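Local coordinates for protein TRAP dicarboxylate transporter, DctP subunit (Chromohalobacter salexigens, PDB 4P1L) that binds D-glucuronate and probably delivers it to a tripartite ATP-independent periplasmic (TRAP) permease for transport into the cytoplasm, at residues G163-V168 against N184-A189; A145-N150 against S225-L230; Y149-P154 against Y218-Y223; I178-G183 against M300-D305. All coordinates share one frame; numbering follows the deposited sequence. Where two conformers were deposited one is given.

Contacts 1 and 2 meet at the sugar: Arg167 of the parallel pair 163-168/184-189 and Arg146 of the antiparallel pair 145-150/225-230 both bind the glucuronate carboxylate. Contact 2 is largely buried, whereas contact 1 runs from the pocket to a partly exposed edge. Contact 3 shares Tyr149 and Asn150 with contact 2 and continues the same pair of strands outward, where strand pairing gives way to an Asx turn packed on a tyrosine ring. Contact 4 differs in chemistry, being a largely buried van der Waals contact between the end of helix 172-181 and residues at the start of helix 301-310. Helix 172-181 links the two strands of contact 1, and its Met181 also touches Leu148 and His229 of contact 2.

Contact 1 (G163-V168 against N184-A189); sequences GLKVRV and NATPMA. With BDP (beta-D-glucopyranuronic acid), chain C.
The carbonyl oxygen of Met188 is gripped by two nitrogens of one guanidinium: Arg167 NE lies 2.9 Å and Arg167 NH2 2.8 Å from Met188 O. The grip is side-on, with the oxygen only 4° out of the guanidinium plane; NH2 sits nearly in line with the carbonyl bond, while NE is tilted from its plane. Arg167 starts with CG anti to the backbone N (chi1 177°) and bends at chi2 (-93°), which lays CG 3.6 Å from Met188 CB and turns the nitrogens to that carbonyl. The other edge faces the sugar acid in a nearly straight pair of bonds, Arg167 NH1 to BDP O6A at 2.8 Å and Arg167 NH2 to BDP O6B at 2.9 Å. An alanine at this position is likely to leave the carboxylate without this two-pronged partner and Met188 O without both side-chain donors.

Behind the pocket the strands pair in parallel, Lys165 beside Asn184 through Val168 beside Pro187, forming a beta-alpha-beta unit with helix 172-181. Asn184 N donates to Leu164 O and Met188 N to Val168 O, marking the two ends of the ladder. At the outer end the aliphatic part of Lys165 crosses the Asn184 amide, with Lys165 CG 3.4 Å from Asn184 OD1, while NZ bonds to Val201 O. A water joins Gly163 O to Asn184 ND2. With Met188 O fixing its rotation, the guanidinium is presented edge-on to the carboxylate, which probably offsets its charge together with that of Arg146, also bound to O6A.

Contact 2 (A145-N150 against S225-L230); sequences ARSLYN and SLTEHL. With BDP (beta-D-glucopyranuronic acid), chain C.
The imidazole of His229 lies under the carbonyl of Arg146, whose O sits 3.3 Å above the ring plane and over its centre. The same oxygen accepts from His229 N at 3.0 Å, so one residue meets it with both backbone and ring. Rotation of the imidazole is constrained through both ring nitrogens: ND1 shares a hydrogen bond of 2.8 Å with Thr227 OG1, and NE2 bonds to Glu206. Thr227 OG1 also accepts from Leu148 N at 3.1 Å. Its chi1 of 49° sets this hydroxyl between its own backbone N and carbonyl carbon, from where it reaches across to the facing strand.

Ser147 OG substitutes for a backbone acceptor in the same way, taking the N-H of Glu228 at 2.9 Å. Backbone bonds also run from Arg146 N to Leu230 O and from Ser225 N to Leu148 O, the latter nearly straight at 177°. Between them the chain makes an inverse gamma turn centred on Leu226, and the hydroxyls bridge the interrupted ladder.

On the pocket side, Arg146 NH2 donates to BDP O6A at 2.9 Å and Arg146 NH1 to the ring oxygen BDP O5 at 3.0 Å, while NE forms a salt bridge with Glu206. The arrangement is an antiparallel pair inside a mixed sheet, its end carrying an arginine into the ligand pocket of this TRAP solute-binding protein.

Contact 3 (Y149-P154 against Y218-Y223); sequences YNTDHP and YEVANY
The two segments run antiparallel at Asn150 and Tyr223, which form a hydrogen-bonded beta pair: Asn150 N to Tyr223 O is 3.0 Å and Tyr223 N to Asn150 O is 3.2 Å. Just past this pair, 149-154 leaves the strand through an Asx turn. Asn150 OD1 accepts from both Asp152 N and His153 N, which approach from the same face of the amide plane. The amide nitrogen closes the loop, since Asn150 ND2 donates to His153 O at 2.8 Å with that oxygen 5° out of the amide plane. The Asn150 chi1 of 78° places CG between the backbone N and carbonyl carbon, folding the amide back over the turn.

Against this turn lies the ring of Tyr223. His153 CA stands 3.9 Å above the ring centre, Asn150 O and Thr151 O meet its edge, and Pro154 CD packs 3.7 Å from Tyr223 CD1. A serine in place of Tyr223 would probably open a gap beneath His153 and leave Pro154 without its apolar neighbour.

Earlier in 218-223, the backbone of Val220 meets the methyl of Thr151, with Val220 O 3.6 Å from Thr151 CG2. The Tyr149 hydroxyl bonds to His217, and at the near edge of the same ring Ala221 CB lies 3.9 Å from Tyr149 CD1.

Contact 4 (I178-G183 against M300-D305); sequences IDEMGG and MQPIYD
The methyl end of selenomethionine Met300 meets the side of helix 172-181, with Met300 CE 3.6 Å from Glu180 CB and 3.9 Å from Met181 CG. Although the first side-chain bond of Met300 leads away from the helix, bends at chi2 (-67°) and chi3 (96°) bring the methyl back to it. Met181, also a selenomethionine, is extended beyond CG and crosses Met300 at a slant, and its CG makes the touch.

The first side-chain bond of Glu180 leads toward 300-305, and this residue carries most of the remaining contact. Its stem and Ile303 lie alongside one another, running opposite ways, with Glu180 CG 4.2 Å from Ile303 CD1. The chain then bends at chi2 (-67°) and sets Glu180 OE2 3.7 Å from Pro302 CB. The contact is thus van der Waals in kind: the Glu180 methylenes meet Met300 and Ile303, and its carboxylate oxygen meets the Pro302 ring.

Helix 172-181 stops here in a Schellman motif with Gly182, at positive phi, as the C' residue: Gly183 N bonds to Ile178 O at 3.0 Å. Met300 also packs on Met177 and the loop residues Pro105 and Phe106, and Ile303 on Leu173 and Gln176; elsewhere on helix 172-181, Ile178 packs against Val166 and Val168 of strand 165-168.

Contact 1 (G163-V168 against N184-A189)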
# COMPACT_ATOMS: atom_id res chain seq x y z
N GLY A 163 -21.44 4.60 13.32
CA GLY A 163 -21.15 3.99 14.60
C GLY A 163 -19.88 3.15 14.69
O GLY A 163 -19.45 2.82 15.79
N LEU A 164 -19.26 2.81 13.55
CA LEU A 164 -18.02 2.06 13.58
C LEU A 164 -16.83 2.99 13.74
O LEU A 164 -16.71 4.00 13.05
CB LEU A 164 -17.85 1.21 12.32
CG LEU A 164 -18.94 0.17 12.01
CD1 LEU A 164 -18.62 -0.56 10.71
CD2 LEU A 164 -19.09 -0.82 13.13
N LYS A 165 -15.95 2.63 14.66
CA LYS A 165 -14.66 3.28 14.81
C LYS A 165 -13.66 2.41 14.05
O LYS A 165 -13.36 1.27 14.46
CB LYS A 165 -14.30 3.39 16.28
CG LYS A 165 -12.99 4.13 16.56
CD LYS A 165 -12.98 4.63 18.00
CE LYS A 165 -11.75 5.46 18.31
NZ LYS A 165 -10.60 4.58 18.61
N VAL A 166 -13.14 2.97 12.96
CA VAL A 166 -12.30 2.24 12.03
C VAL A 166 -10.88 2.79 12.01
O VAL A 166 -10.65 4.01 11.82
CB VAL A 166 -12.85 2.30 10.58
CG1 VAL A 166 -12.07 1.35 9.65
CG2 VAL A 166 -14.36 2.00 10.54
N ARG A 167 -9.92 1.90 12.24
CA ARG A 167 -8.51 2.25 12.11
C ARG A 167 -8.17 2.48 10.65
O ARG A 167 -8.63 1.76 9.76
CB ARG A 167 -7.61 1.14 12.65
CG ARG A 167 -6.15 1.41 12.48
CD ARG A 167 -5.60 0.81 11.19
NE ARG A 167 -4.17 1.06 11.02
CZ ARG A 167 -3.46 0.60 9.99
NH1 ARG A 167 -4.06 -0.12 9.03
NH2 ARG A 167 -2.17 0.88 9.90
N VAL A 168 -7.35 3.51 10.42
CA VAL A 168 -6.78 3.79 9.11
C VAL A 168 -5.29 4.04 9.27
O VAL A 168 -4.78 4.19 10.38
CB VAL A 168 -7.45 5.01 8.44
CG1 VAL A 168 -8.88 4.70 8.09
CG2 VAL A 168 -7.36 6.26 9.32
N ASN A 184 -16.38 6.82 12.00
CA ASN A 184 -15.33 7.67 12.52
C ASN A 184 -14.04 6.88 12.47
O ASN A 184 -14.06 5.65 12.45
CB ASN A 184 -15.67 8.21 13.92
CG ASN A 184 -15.68 7.15 14.99
OD1 ASN A 184 -14.66 6.89 15.64
ND2 ASN A 184 -16.83 6.54 15.19
N ALA A 185 -12.92 7.58 12.38
CA ALA A 185 -11.66 6.94 12.07
C ALA A 185 -10.58 7.26 13.09
O ALA A 185 -10.65 8.25 13.82
CB ALA A 185 -11.20 7.37 10.68
N THR A 186 -9.55 6.43 13.13
CA THR A 186 -8.44 6.71 13.99
C THR A 186 -7.17 6.13 13.37
O THR A 186 -7.13 4.96 13.02
CB THR A 186 -8.67 6.15 15.41
OG1 THR A 186 -7.55 6.48 16.24
CG2 THR A 186 -8.81 4.67 15.37
N PRO A 187 -6.16 6.98 13.19
CA PRO A 187 -4.89 6.57 12.59
C PRO A 187 -4.09 5.77 13.59
O PRO A 187 -4.06 6.13 14.77
CB PRO A 187 -4.22 7.92 12.26
CG PRO A 187 -4.76 8.86 13.28
CD PRO A 187 -6.17 8.43 13.51
N MSE A 188 -3.45 4.69 13.14
CA MSE A 188 -2.72 3.80 14.04
C MSE A 188 -1.71 2.95 13.28
O MSE A 188 -1.97 2.53 12.15
CB MSE A 188 -3.74 2.90 14.75
CG MSE A 188 -3.18 2.00 15.79
SE MSE A 188 -4.61 0.82 16.52
CE MSE A 188 -5.96 2.13 16.85
N ALA A 189 -0.56 2.70 13.90
CA ALA A 189 0.46 1.76 13.38
C ALA A 189 -0.15 0.39 13.13
O ALA A 189 -0.90 -0.12 13.93
CB ALA A 189 1.62 1.63 14.34
C1 BDP C . -0.79 -3.19 3.92
C2 BDP C . 0.46 -2.56 3.33
C3 BDP C . 1.41 -2.25 4.43
C4 BDP C . 0.73 -1.31 5.37
C5 BDP C . -0.58 -1.94 5.92
C6 BDP C . -1.34 -1.00 6.86
O2 BDP C . 1.02 -3.52 2.46
O3 BDP C . 2.57 -1.49 3.79
O4 BDP C . 1.60 -0.98 6.46
O5 BDP C . -1.41 -2.28 4.85
O6A BDP C . -2.61 -1.08 6.83
O1 BDP C . -1.71 -3.43 2.91
O6B BDP C . -0.71 -0.27 7.65
O HOH W 1 -17.85 4.93 17.22

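Contact 2 (A145-N150 against S225-L230)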
# COMPACT_ATOMS: atom_id res chain seq x y z
N ALA A 145 -6.94 -4.58 -3.59
CA ALA A 145 -7.87 -3.59 -3.10
C ALA A 145 -8.11 -3.77 -1.59
O ALA A 145 -8.20 -4.89 -1.08
CB ALA A 145 -9.18 -3.70 -3.86
N ARG A 146 -8.21 -2.65 -0.90
CA ARG A 146 -8.52 -2.65 0.54
C ARG A 146 -10.02 -2.54 0.78
O ARG A 146 -10.71 -1.70 0.18
CB ARG A 146 -7.82 -1.49 1.25
CG ARG A 146 -6.29 -1.47 1.02
CD ARG A 146 -5.64 -0.21 1.54
NE ARG A 146 -5.67 -0.05 3.00
CZ ARG A 146 -4.67 -0.32 3.83
NH1 ARG A 146 -3.52 -0.81 3.39
NH2 ARG A 146 -4.83 -0.13 5.14
N SER A 147 -10.52 -3.37 1.69
CA SER A 147 -11.93 -3.37 2.06
C SER A 147 -12.12 -3.33 3.57
O SER A 147 -11.22 -3.71 4.36
CB SER A 147 -12.63 -4.62 1.49
OG SER A 147 -12.67 -4.56 0.08
N LEU A 148 -13.30 -2.87 3.98
CA LEU A 148 -13.65 -2.74 5.40
C LEU A 148 -13.89 -4.06 6.07
O LEU A 148 -14.62 -4.92 5.56
CB LEU A 148 -14.95 -1.95 5.58
CG LEU A 148 -15.01 -0.46 5.33
CD1 LEU A 148 -16.49 0.01 5.39
CD2 LEU A 148 -14.18 0.28 6.36
N TYR A 149 -13.34 -4.21 7.27
CA TYR A 149 -13.76 -5.29 8.14
C TYR A 149 -14.04 -4.80 9.55
O TYR A 149 -13.43 -3.85 10.00
CB TYR A 149 -12.74 -6.41 8.16
CG TYR A 149 -11.28 -6.02 8.31
CD1 TYR A 149 -10.69 -5.90 9.57
CD2 TYR A 149 -10.47 -5.84 7.20
CE1 TYR A 149 -9.33 -5.61 9.69
CE2 TYR A 149 -9.12 -5.55 7.32
CZ TYR A 149 -8.56 -5.42 8.56
OH TYR A 149 -7.20 -5.13 8.64
N ASN A 150 -14.99 -5.45 10.22
CA ASN A 150 -15.41 -5.01 11.55
C ASN A 150 -15.94 -6.17 12.37
O ASN A 150 -16.10 -7.29 11.89
CB ASN A 150 -16.42 -3.85 11.50
CG ASN A 150 -17.84 -4.31 11.17
OD1 ASN A 150 -18.68 -4.42 12.04
ND2 ASN A 150 -18.09 -4.55 9.90
N SER A 225 -16.34 -6.75 4.32
CA SER A 225 -17.31 -6.23 3.34
C SER A 225 -16.53 -5.57 2.21
O SER A 225 -15.74 -4.67 2.45
CB SER A 225 -18.23 -5.24 4.01
OG SER A 225 -18.98 -5.81 5.09
N LEU A 226 -16.81 -5.99 0.97
CA LEU A 226 -15.96 -5.68 -0.17
C LEU A 226 -16.19 -4.28 -0.76
O LEU A 226 -16.57 -4.10 -1.95
CB LEU A 226 -16.11 -6.78 -1.23
CG LEU A 226 -15.45 -8.10 -0.84
CD1 LEU A 226 -15.99 -9.29 -1.63
CD2 LEU A 226 -13.95 -8.00 -1.03
N THR A 227 -15.93 -3.28 0.06
CA THR A 227 -15.91 -1.90 -0.41
C THR A 227 -14.85 -1.61 -1.49
O THR A 227 -15.09 -0.77 -2.35
CB THR A 227 -15.73 -0.95 0.76
OG1 THR A 227 -14.64 -1.40 1.58
CG2 THR A 227 -17.03 -0.85 1.59
N GLU A 228 -13.66 -2.26 -1.42
CA GLU A 228 -12.61 -2.14 -2.43
C GLU A 228 -12.34 -0.66 -2.74
O GLU A 228 -12.23 -0.24 -3.90
CB GLU A 228 -12.97 -2.98 -3.67
CG GLU A 228 -13.14 -4.44 -3.31
CD GLU A 228 -13.52 -5.36 -4.44
OE1 GLU A 228 -13.06 -6.51 -4.46
OE2 GLU A 228 -14.31 -4.95 -5.29
N HIS A 229 -12.20 0.10 -1.65
CA HIS A 229 -12.20 1.56 -1.67
C HIS A 229 -10.85 2.23 -1.98
O HIS A 229 -10.84 3.40 -2.35
CB HIS A 229 -12.75 2.09 -0.34
CG HIS A 229 -12.09 1.50 0.87
ND1 HIS A 229 -12.72 0.61 1.71
CD2 HIS A 229 -10.85 1.68 1.38
CE1 HIS A 229 -11.89 0.26 2.67
NE2 HIS A 229 -10.75 0.90 2.49
N LEU A 230 -9.75 1.47 -1.86
CA LEU A 230 -8.39 1.94 -2.13
C LEU A 230 -7.63 0.85 -2.85
O LEU A 230 -7.73 -0.32 -2.50
CB LEU A 230 -7.64 2.31 -0.85
CG LEU A 230 -8.07 3.57 -0.13
CD1 LEU A 230 -7.58 3.54 1.30
CD2 LEU A 230 -7.62 4.83 -0.88
C1 BDP C . -0.79 -3.19 3.92
C2 BDP C . 0.46 -2.56 3.33
C3 BDP C . 1.41 -2.25 4.43
C4 BDP C . 0.73 -1.31 5.37
C5 BDP C . -0.58 -1.94 5.92
C6 BDP C . -1.34 -1.00 6.86
O2 BDP C . 1.02 -3.52 2.46
O3 BDP C . 2.57 -1.49 3.79
O4 BDP C . 1.60 -0.98 6.46
O5 BDP C . -1.41 -2.28 4.85
O6A BDP C . -2.61 -1.08 6.83
O1 BDP C . -1.71 -3.43 2.91
O6B BDP C . -0.71 -0.27 7.65
O HOH W 2 -17.17 -4.92 7.16

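Contact 3 (Y149-P154 against Y218-Y223)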
# COMPACT_ATOMS: atom_id res chain seq x y z
N TYR A 149 -13.34 -4.21 7.27
CA TYR A 149 -13.76 -5.29 8.14
C TYR A 149 -14.04 -4.80 9.55
O TYR A 149 -13.43 -3.85 10.00
CB TYR A 149 -12.74 -6.41 8.16
CG TYR A 149 -11.28 -6.02 8.31
CD1 TYR A 149 -10.69 -5.90 9.57
CD2 TYR A 149 -10.47 -5.84 7.20
CE1 TYR A 149 -9.33 -5.61 9.69
CE2 TYR A 149 -9.12 -5.55 7.32
CZ TYR A 149 -8.56 -5.42 8.56
OH TYR A 149 -7.20 -5.13 8.64
N ASN A 150 -14.99 -5.45 10.22
CA ASN A 150 -15.41 -5.01 11.55
C ASN A 150 -15.94 -6.17 12.37
O ASN A 150 -16.10 -7.29 11.89
CB ASN A 150 -16.42 -3.85 11.50
CG ASN A 150 -17.84 -4.31 11.17
OD1 ASN A 150 -18.68 -4.42 12.04
ND2 ASN A 150 -18.09 -4.55 9.90
N THR A 151 -16.16 -5.88 13.64
CA THR A 151 -16.51 -6.91 14.60
C THR A 151 -18.01 -7.10 14.78
O THR A 151 -18.42 -8.00 15.51
CB THR A 151 -15.96 -6.55 16.00
OG1 THR A 151 -16.54 -5.31 16.43
CG2 THR A 151 -14.46 -6.44 15.99
N ASP A 152 -18.82 -6.25 14.15
CA ASP A 152 -20.23 -6.11 14.53
C ASP A 152 -21.27 -6.60 13.50
O ASP A 152 -22.18 -7.35 13.85
CB ASP A 152 -20.53 -4.67 14.94
CG ASP A 152 -21.90 -4.53 15.57
OD1 ASP A 152 -22.00 -4.70 16.81
OD2 ASP A 152 -22.88 -4.26 14.83
N HIS A 153 -21.15 -6.17 12.25
CA HIS A 153 -22.17 -6.46 11.23
C HIS A 153 -21.64 -6.30 9.81
O HIS A 153 -20.66 -5.60 9.59
CB HIS A 153 -23.39 -5.56 11.42
CG HIS A 153 -23.10 -4.09 11.35
ND1 HIS A 153 -22.87 -3.32 12.47
CD2 HIS A 153 -23.02 -3.25 10.29
CE1 HIS A 153 -22.68 -2.06 12.10
NE2 HIS A 153 -22.76 -1.99 10.79
N PRO A 154 -22.31 -6.94 8.85
CA PRO A 154 -21.95 -6.71 7.45
C PRO A 154 -22.22 -5.26 7.09
O PRO A 154 -23.22 -4.68 7.54
CB PRO A 154 -22.88 -7.64 6.66
CG PRO A 154 -23.38 -8.64 7.68
CD PRO A 154 -23.39 -7.94 8.98
N TYR A 218 -8.55 -11.09 11.10
CA TYR A 218 -9.75 -11.87 10.80
C TYR A 218 -10.23 -12.70 12.00
O TYR A 218 -11.38 -13.08 12.05
CB TYR A 218 -9.46 -12.81 9.63
CG TYR A 218 -8.63 -14.02 9.98
CD1 TYR A 218 -7.25 -13.96 10.02
CD2 TYR A 218 -9.24 -15.26 10.21
CE1 TYR A 218 -6.49 -15.08 10.32
CE2 TYR A 218 -8.48 -16.38 10.51
CZ TYR A 218 -7.11 -16.28 10.55
OH TYR A 218 -6.36 -17.39 10.84
N GLU A 219 -9.34 -12.96 12.95
CA GLU A 219 -9.72 -13.72 14.13
C GLU A 219 -10.61 -12.92 15.06
O GLU A 219 -11.27 -13.50 15.92
CB GLU A 219 -8.48 -14.17 14.90
CG GLU A 219 -7.57 -15.11 14.14
CD GLU A 219 -6.23 -15.27 14.83
OE1 GLU A 219 -6.13 -14.89 16.02
OE2 GLU A 219 -5.27 -15.74 14.18
N VAL A 220 -10.60 -11.59 14.94
CA VAL A 220 -11.38 -10.76 15.86
C VAL A 220 -12.48 -10.00 15.12
O VAL A 220 -13.60 -9.87 15.62
CB VAL A 220 -10.47 -9.79 16.63
CG1 VAL A 220 -11.32 -8.84 17.50
CG2 VAL A 220 -9.48 -10.56 17.49
N ALA A 221 -12.19 -9.59 13.90
CA ALA A 221 -13.18 -8.87 13.10
C ALA A 221 -13.64 -9.80 11.97
O ALA A 221 -13.00 -9.89 10.93
CB ALA A 221 -12.59 -7.60 12.56
N ASN A 222 -14.78 -10.47 12.24
CA ASN A 222 -15.30 -11.59 11.45
C ASN A 222 -16.08 -11.19 10.18
O ASN A 222 -16.39 -12.05 9.37
CB ASN A 222 -16.22 -12.45 12.34
CG ASN A 222 -16.32 -13.91 11.87
OD1 ASN A 222 -15.31 -14.60 11.71
ND2 ASN A 222 -17.54 -14.39 11.66
N TYR A 223 -16.39 -9.90 10.02
CA TYR A 223 -17.17 -9.41 8.89
C TYR A 223 -16.24 -8.67 7.97
O TYR A 223 -15.61 -7.71 8.38
CB TYR A 223 -18.27 -8.46 9.33
CG TYR A 223 -19.25 -9.11 10.28
CD1 TYR A 223 -20.30 -9.88 9.81
CD2 TYR A 223 -19.08 -9.00 11.66
CE1 TYR A 223 -21.19 -10.48 10.69
CE2 TYR A 223 -19.96 -9.62 12.54
CZ TYR A 223 -21.01 -10.36 12.05
OH TYR A 223 -21.89 -10.98 12.91
O HOH W 2 -17.17 -4.92 7.16
O HOH W 3 -24.58 -8.93 12.52

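Contact 4 (I178-G183 against M300-D305)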
# COMPACT_ATOMS: atom_id res chain seq x y z
N ILE A 178 -13.45 7.70 5.71
CA ILE A 178 -14.34 7.06 6.66
C ILE A 178 -15.47 8.01 7.11
O ILE A 178 -16.64 7.61 7.23
CB ILE A 178 -13.58 6.57 7.89
CG1 ILE A 178 -12.56 5.49 7.51
CG2 ILE A 178 -14.56 6.03 8.96
CD1 ILE A 178 -13.16 4.24 6.92
N ASP A 179 -15.13 9.27 7.35
CA ASP A 179 -16.11 10.23 7.79
C ASP A 179 -17.20 10.44 6.77
O ASP A 179 -18.37 10.53 7.12
CB ASP A 179 -15.46 11.59 8.11
CG ASP A 179 -14.66 11.58 9.38
OD1 ASP A 179 -14.49 10.50 10.00
OD2 ASP A 179 -14.17 12.65 9.75
N GLU A 180 -16.81 10.56 5.50
CA GLU A 180 -17.78 10.69 4.42
C GLU A 180 -18.63 9.42 4.24
O GLU A 180 -19.78 9.50 3.84
CB GLU A 180 -17.07 11.03 3.12
CG GLU A 180 -16.47 12.47 3.09
CD GLU A 180 -17.51 13.57 3.09
OE1 GLU A 180 -18.72 13.27 3.07
OE2 GLU A 180 -17.12 14.75 3.11
N MSE A 181 -18.06 8.26 4.52
CA MSE A 181 -18.86 7.04 4.48
C MSE A 181 -19.90 7.02 5.58
O MSE A 181 -20.95 6.41 5.40
CB MSE A 181 -17.99 5.81 4.61
CG MSE A 181 -17.15 5.54 3.40
SE MSE A 181 -16.10 3.90 3.68
CE MSE A 181 -15.15 3.86 1.99
N GLY A 182 -19.61 7.68 6.71
CA GLY A 182 -20.52 7.76 7.85
C GLY A 182 -19.98 7.34 9.22
O GLY A 182 -20.65 7.49 10.26
N GLY A 183 -18.77 6.80 9.25
CA GLY A 183 -18.21 6.32 10.50
C GLY A 183 -17.25 7.31 11.13
O GLY A 183 -17.31 8.51 10.87
N MSE A 300 -17.56 10.19 -2.05
CA MSE A 300 -16.18 10.67 -2.01
C MSE A 300 -15.94 12.00 -2.74
O MSE A 300 -14.86 12.57 -2.64
CB MSE A 300 -15.23 9.62 -2.58
CG MSE A 300 -15.42 8.23 -2.00
SE MSE A 300 -14.93 8.15 -0.08
CE MSE A 300 -16.64 8.37 0.75
N GLN A 301 -16.95 12.49 -3.45
CA GLN A 301 -16.79 13.71 -4.26
C GLN A 301 -16.14 14.90 -3.53
O GLN A 301 -15.25 15.56 -4.08
CB GLN A 301 -18.14 14.13 -4.85
CG GLN A 301 -18.00 15.22 -5.93
CD GLN A 301 -17.24 14.72 -7.15
OE1 GLN A 301 -17.59 13.71 -7.75
NE2 GLN A 301 -16.17 15.43 -7.49
N PRO A 302 -16.56 15.18 -2.28
CA PRO A 302 -15.98 16.32 -1.58
C PRO A 302 -14.49 16.16 -1.36
O PRO A 302 -13.77 17.16 -1.30
CB PRO A 302 -16.70 16.31 -0.22
CG PRO A 302 -17.99 15.59 -0.48
CD PRO A 302 -17.66 14.56 -1.51
N ILE A 303 -14.04 14.91 -1.23
CA ILE A 303 -12.62 14.63 -1.06
C ILE A 303 -11.84 15.04 -2.31
O ILE A 303 -10.79 15.69 -2.25
CB ILE A 303 -12.40 13.14 -0.69
CG1 ILE A 303 -13.13 12.83 0.62
CG2 ILE A 303 -10.94 12.86 -0.53
CD1 ILE A 303 -12.99 11.37 1.09
N TYR A 304 -12.38 14.68 -3.47
CA TYR A 304 -11.74 15.02 -4.73
C TYR A 304 -11.77 16.53 -4.95
O TYR A 304 -10.77 17.12 -5.34
CB TYR A 304 -12.43 14.30 -5.89
CG TYR A 304 -12.05 12.85 -6.11
CD1 TYR A 304 -12.49 11.84 -5.27
CD2 TYR A 304 -11.26 12.49 -7.19
CE1 TYR A 304 -12.14 10.50 -5.50
CE2 TYR A 304 -10.90 11.17 -7.43
CZ TYR A 304 -11.33 10.19 -6.59
OH TYR A 304 -11.01 8.88 -6.85
N ASP A 305 -12.92 17.15 -4.70
CA ASP A 305 -13.07 18.60 -4.89
C ASP A 305 -12.05 19.38 -4.03
O ASP A 305 -11.38 20.32 -4.52
CB ASP A 305 -14.48 19.06 -4.52
CG ASP A 305 -15.56 18.53 -5.44
OD1 ASP A 305 -15.27 17.96 -6.51
OD2 ASP A 305 -16.74 18.69 -5.07